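Local coordinates for Bse634I restriction endonuclease (Geobacillus stearothermophilus, PDB 1KNV), which probably cuts double-stranded DNA as a metal-dependent type II restriction endonuclease of the PD-(D/E)XK nuclease superfamily, at residues 233-245 with 268-280. Numbering follows the deposited sequence.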
loop_
_atom_site.group_PDB
_atom_site.type_symbol
_atom_site.label_atom_id
_atom_site.label_comp_id
_atom_site.label_asym_id
_atom_site.label_seq_id
_atom_site.Cartn_x
_atom_site.Cartn_y
_atom_site.Cartn_z
ATOM N N GLU B 233 9.110 6.920 13.632
ATOM C CA GLU B 233 9.119 5.617 14.292
ATOM C C GLU B 233 8.373 5.602 15.611
ATOM O O GLU B 233 8.480 6.536 16.405
ATOM C CB GLU B 233 10.548 5.181 14.598
ATOM C CG GLU B 233 11.283 4.486 13.486
ATOM C CD GLU B 233 12.611 3.940 13.971
ATOM O OE1 GLU B 233 13.533 4.749 14.250
ATOM O OE2 GLU B 233 12.720 2.697 14.090
ATOM N N PHE B 234 7.620 4.537 15.847
ATOM C CA PHE B 234 6.923 4.387 17.109
ATOM C C PHE B 234 7.063 2.944 17.548
ATOM O O PHE B 234 6.653 2.036 16.826
ATOM C CB PHE B 234 5.448 4.712 16.992
ATOM C CG PHE B 234 4.698 4.493 18.269
ATOM C CD1 PHE B 234 4.856 5.364 19.337
ATOM C CD2 PHE B 234 3.865 3.391 18.416
ATOM C CE1 PHE B 234 4.195 5.142 20.535
ATOM C CE2 PHE B 234 3.196 3.157 19.611
ATOM C CZ PHE B 234 3.361 4.033 20.672
ATOM N N LYS B 235 7.647 2.740 18.725
ATOM C CA LYS B 235 7.844 1.404 19.270
ATOM C C LYS B 235 6.919 1.188 20.459
ATOM O O LYS B 235 6.646 2.108 21.221
ATOM C CB LYS B 235 9.283 1.241 19.734
ATOM C CG LYS B 235 10.315 1.411 18.652
ATOM C CD LYS B 235 10.527 0.121 17.898
ATOM C CE LYS B 235 11.667 0.252 16.897
ATOM N NZ LYS B 235 11.324 1.214 15.807
ATOM N N TYR B 236 6.448 -0.037 20.623
ATOM C CA TYR B 236 5.582 -0.359 21.738
ATOM C C TYR B 236 6.216 -1.487 22.530
ATOM O O TYR B 236 6.673 -2.477 21.960
ATOM C CB TYR B 236 4.198 -0.759 21.237
ATOM C CG TYR B 236 3.257 -1.126 22.354
ATOM C CD1 TYR B 236 3.027 -2.460 22.681
ATOM C CD2 TYR B 236 2.637 -0.139 23.123
ATOM C CE1 TYR B 236 2.203 -2.809 23.751
ATOM C CE2 TYR B 236 1.816 -0.475 24.194
ATOM C CZ TYR B 236 1.604 -1.813 24.505
ATOM O OH TYR B 236 0.806 -2.161 25.579
ATOM N N TYR B 237 6.244 -1.331 23.849
ATOM C CA TYR B 237 6.856 -2.323 24.734
ATOM C C TYR B 237 5.945 -2.841 25.845
ATOM O O TYR B 237 4.942 -2.227 26.206
ATOM C CB TYR B 237 8.093 -1.730 25.405
ATOM C CG TYR B 237 9.145 -1.239 24.453
ATOM C CD1 TYR B 237 10.113 -2.102 23.950
ATOM C CD2 TYR B 237 9.164 0.090 24.042
ATOM C CE1 TYR B 237 11.082 -1.650 23.059
ATOM C CE2 TYR B 237 10.120 0.551 23.155
ATOM C CZ TYR B 237 11.076 -0.321 22.668
ATOM O OH TYR B 237 12.034 0.143 21.804
ATOM N N GLY B 238 6.333 -3.984 26.391
ATOM C CA GLY B 238 5.602 -4.564 27.493
ATOM C C GLY B 238 6.578 -4.694 28.648
ATOM O O GLY B 238 7.776 -4.879 28.437
ATOM N N ALA B 239 6.076 -4.561 29.870
ATOM C CA ALA B 239 6.890 -4.701 31.077
ATOM C C ALA B 239 6.064 -5.516 32.072
ATOM O O ALA B 239 4.966 -5.106 32.455
ATOM C CB ALA B 239 7.221 -3.341 31.665
ATOM N N SER B 240 6.584 -6.676 32.468
ATOM C CA SER B 240 5.901 -7.551 33.418
ATOM C C SER B 240 6.501 -7.387 34.805
ATOM O O SER B 240 7.686 -7.075 34.940
ATOM C CB SER B 240 6.038 -9.011 32.985
ATOM O OG SER B 240 5.452 -9.879 33.944
ATOM N N SER B 241 5.691 -7.591 35.838
ATOM C CA SER B 241 6.195 -7.485 37.203
ATOM C C SER B 241 6.759 -8.834 37.670
ATOM O O SER B 241 7.275 -8.947 38.782
ATOM C CB SER B 241 5.097 -7.006 38.149
ATOM O OG SER B 241 4.882 -5.615 37.994
ATOM N N GLU B 242 6.670 -9.840 36.799
ATOM C CA GLU B 242 7.178 -11.184 37.072
ATOM C C GLU B 242 8.254 -11.503 36.042
ATOM O O GLU B 242 8.292 -10.897 34.979
ATOM C CB GLU B 242 6.062 -12.227 36.933
ATOM C CG GLU B 242 4.927 -12.096 37.931
ATOM C CD GLU B 242 5.389 -12.277 39.365
ATOM O OE1 GLU B 242 6.124 -13.251 39.640
ATOM O OE2 GLU B 242 5.013 -11.452 40.223
ATOM N N PRO B 243 9.149 -12.455 36.345
ATOM C CA PRO B 243 10.198 -12.806 35.384
ATOM C C PRO B 243 9.520 -13.232 34.086
ATOM O O PRO B 243 8.378 -13.691 34.111
ATOM C CB PRO B 243 10.912 -13.965 36.069
ATOM C CG PRO B 243 10.789 -13.617 37.524
ATOM C CD PRO B 243 9.342 -13.172 37.620
ATOM N N VAL B 244 10.205 -13.082 32.957
ATOM C CA VAL B 244 9.608 -13.451 31.678
ATOM C C VAL B 244 10.143 -14.787 31.156
ATOM O O VAL B 244 11.354 -14.960 30.957
ATOM C CB VAL B 244 9.833 -12.329 30.607
ATOM C CG1 VAL B 244 9.197 -12.716 29.277
ATOM C CG2 VAL B 244 9.231 -11.021 31.093
ATOM N N SER B 245 9.229 -15.731 30.946
ATOM C CA SER B 245 9.592 -17.051 30.448
ATOM C C SER B 245 9.840 -17.014 28.944
ATOM O O SER B 245 9.360 -16.119 28.252
ATOM C CB SER B 245 8.482 -18.058 30.750
ATOM O OG SER B 245 7.300 -17.757 30.032
ATOM N N GLU B 268 7.778 -6.184 11.645
ATOM C CA GLU B 268 7.905 -5.775 13.032
ATOM C C GLU B 268 6.904 -6.460 13.941
ATOM O O GLU B 268 5.806 -6.849 13.526
ATOM C CB GLU B 268 7.802 -4.252 13.178
ATOM C CG GLU B 268 6.465 -3.652 12.872
ATOM C CD GLU B 268 6.460 -2.144 13.065
ATOM O OE1 GLU B 268 6.685 -1.680 14.200
ATOM O OE2 GLU B 268 6.232 -1.417 12.081
ATOM N N ARG B 269 7.316 -6.633 15.186
ATOM C CA ARG B 269 6.482 -7.265 16.183
ATOM C C ARG B 269 5.435 -6.265 16.636
ATOM O O ARG B 269 5.617 -5.055 16.517
ATOM C CB ARG B 269 7.319 -7.649 17.403
ATOM C CG ARG B 269 8.553 -8.446 17.117
ATOM C CD ARG B 269 9.306 -8.652 18.403
ATOM N NE ARG B 269 10.439 -9.553 18.236
ATOM C CZ ARG B 269 11.251 -9.927 19.228
ATOM N NH1 ARG B 269 11.050 -9.471 20.463
ATOM N NH2 ARG B 269 12.275 -10.745 18.986
ATOM N N ALA B 270 4.341 -6.781 17.171
ATOM C CA ALA B 270 3.296 -5.933 17.696
ATOM C C ALA B 270 3.901 -5.301 18.944
ATOM O O ALA B 270 3.616 -4.157 19.267
ATOM C CB ALA B 270 2.078 -6.772 18.063
ATOM N N VAL B 271 4.741 -6.064 19.642
ATOM C CA VAL B 271 5.395 -5.611 20.867
ATOM C C VAL B 271 6.873 -5.739 20.601
ATOM O O VAL B 271 7.389 -6.843 20.490
ATOM C CB VAL B 271 5.015 -6.505 22.069
ATOM C CG1 VAL B 271 5.513 -5.895 23.372
ATOM C CG2 VAL B 271 3.509 -6.668 22.133
ATOM N N ASP B 272 7.550 -4.609 20.483
ATOM C CA ASP B 272 8.973 -4.600 20.189
ATOM C C ASP B 272 9.868 -5.332 21.187
ATOM O O ASP B 272 10.895 -5.897 20.812
ATOM C CB ASP B 272 9.417 -3.162 20.016
ATOM C CG ASP B 272 8.844 -2.559 18.769
ATOM O OD1 ASP B 272 9.329 -2.932 17.685
ATOM O OD2 ASP B 272 7.899 -1.747 18.861
ATOM N N ASP B 273 9.503 -5.314 22.459
ATOM C CA ASP B 273 10.289 -6.032 23.439
ATOM C C ASP B 273 9.505 -6.111 24.729
ATOM O O ASP B 273 8.556 -5.350 24.950
ATOM C CB ASP B 273 11.644 -5.358 23.657
ATOM C CG ASP B 273 12.709 -6.328 24.174
ATOM O OD1 ASP B 273 13.892 -5.938 24.199
ATOM O OD2 ASP B 273 12.377 -7.476 24.552
ATOM N N ILE B 274 9.899 -7.055 25.574
ATOM C CA ILE B 274 9.232 -7.271 26.839
ATOM C C ILE B 274 10.270 -7.162 27.942
ATOM O O ILE B 274 11.383 -7.677 27.820
ATOM C CB ILE B 274 8.540 -8.660 26.847
ATOM C CG1 ILE B 274 7.965 -8.958 28.228
ATOM C CG2 ILE B 274 9.512 -9.731 26.387
ATOM C CD1 ILE B 274 6.823 -8.054 28.599
ATOM N N PHE B 275 9.905 -6.461 29.007
ATOM C CA PHE B 275 10.805 -6.244 30.131
ATOM C C PHE B 275 10.271 -6.897 31.392
ATOM O O PHE B 275 9.074 -7.179 31.505
ATOM C CB PHE B 275 10.985 -4.741 30.367
ATOM C CG PHE B 275 11.617 -4.018 29.205
ATOM C CD1 PHE B 275 12.997 -4.060 29.009
ATOM C CD2 PHE B 275 10.833 -3.310 28.294
ATOM C CE1 PHE B 275 13.584 -3.407 27.927
ATOM C CE2 PHE B 275 11.407 -2.659 27.212
ATOM C CZ PHE B 275 12.785 -2.704 27.027
ATOM N N SER B 276 11.174 -7.152 32.329
ATOM C CA SER B 276 10.819 -7.747 33.604
ATOM C C SER B 276 11.245 -6.732 34.656
ATOM O O SER B 276 12.420 -6.392 34.760
ATOM C CB SER B 276 11.567 -9.059 33.796
ATOM O OG SER B 276 11.169 -9.695 34.994
ATOM N N LEU B 277 10.288 -6.225 35.418
ATOM C CA LEU B 277 10.611 -5.236 36.431
ATOM C C LEU B 277 10.560 -5.827 37.835
ATOM O O LEU B 277 9.484 -6.078 38.373
ATOM C CB LEU B 277 9.648 -4.051 36.321
ATOM C CG LEU B 277 9.620 -3.349 34.963
ATOM C CD1 LEU B 277 8.482 -2.351 34.936
ATOM C CD2 LEU B 277 10.944 -2.655 34.709
ATOM N N THR B 278 11.729 -6.053 38.427
ATOM C CA THR B 278 11.792 -6.614 39.772
ATOM C C THR B 278 12.240 -5.536 40.735
ATOM O O THR B 278 11.648 -5.339 41.792
ATOM C CB THR B 278 12.788 -7.792 39.854
ATOM O OG1 THR B 278 12.423 -8.803 38.905
ATOM C CG2 THR B 278 12.769 -8.402 41.247
ATOM N N SER B 279 13.285 -4.823 40.339
ATOM C CA SER B 279 13.845 -3.757 41.150
ATOM C C SER B 279 13.605 -2.450 40.452
ATOM O O SER B 279 13.255 -2.425 39.279
ATOM C CB SER B 279 15.354 -3.949 41.307
ATOM O OG SER B 279 16.020 -3.828 40.058
ATOM N N PHE B 280 13.800 -1.359 41.173
ATOM C CA PHE B 280 13.632 -0.053 40.573
ATOM C C PHE B 280 14.702 0.180 39.531
ATOM O O PHE B 280 14.517 0.957 38.600
ATOM C CB PHE B 280 13.683 1.022 41.643
ATOM C CG PHE B 280 12.466 1.048 42.475
ATOM C CD1 PHE B 280 12.284 0.106 43.475
ATOM C CD2 PHE B 280 11.442 1.939 42.190
ATOM C CE1 PHE B 280 11.093 0.041 44.182
ATOM C CE2 PHE B 280 10.250 1.891 42.880
ATOM C CZ PHE B 280 10.070 0.937 43.883
HETATM O O HOH W 1 6.673 -4.758 39.658
#
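Lys235 lays its aliphatic chain across the carboxylate of Asp272 at about a right angle, Lys235 CD 3.3 Å from Asp272 CG, while its ammonium group turns aside to a salt bridge with Glu233. Lys217 of helix 203-227, not Lys235, pairs with that carboxylate. Next along, Tyr236 O accepts from Asp272 N at 2.7 Å, and the tyrosine ring has Val271 CG2 at its edge; its hydroxyl reaches Glu212. Tyr237 lies on the same face of the sheet as Ala239 and Phe275. With CG anti to the carbonyl carbon (chi1 -58°), its ring takes Asp273 CB in plane at one edge and sends CD1 to within 3.6 Å of Phe275 CE2, the ring planes 48° apart. Gly238 is held through both backbone polar atoms, N to Asp273 O and O from Phe275 N. Ala239 CB meets Leu277 CD1 at 3.6 Å; Ala239 and Phe275 both touch Met286 of helix 281-291. Ser240 continues the ladder, N to Phe275 O and O from Leu277 N; its OG accepts from Glu242 N in an ST turn. The chain then returns, and Val244 CG2 meets Ile274 CG1 at 3.8 Å. Strands 235-240 and 273-276 thus pair in parallel within a beta-alpha-beta unit of the PD-(D/E)XK nuclease core, Ala239 next to Leu197, which binds calcium in another structure of this protein, the metal being absent here.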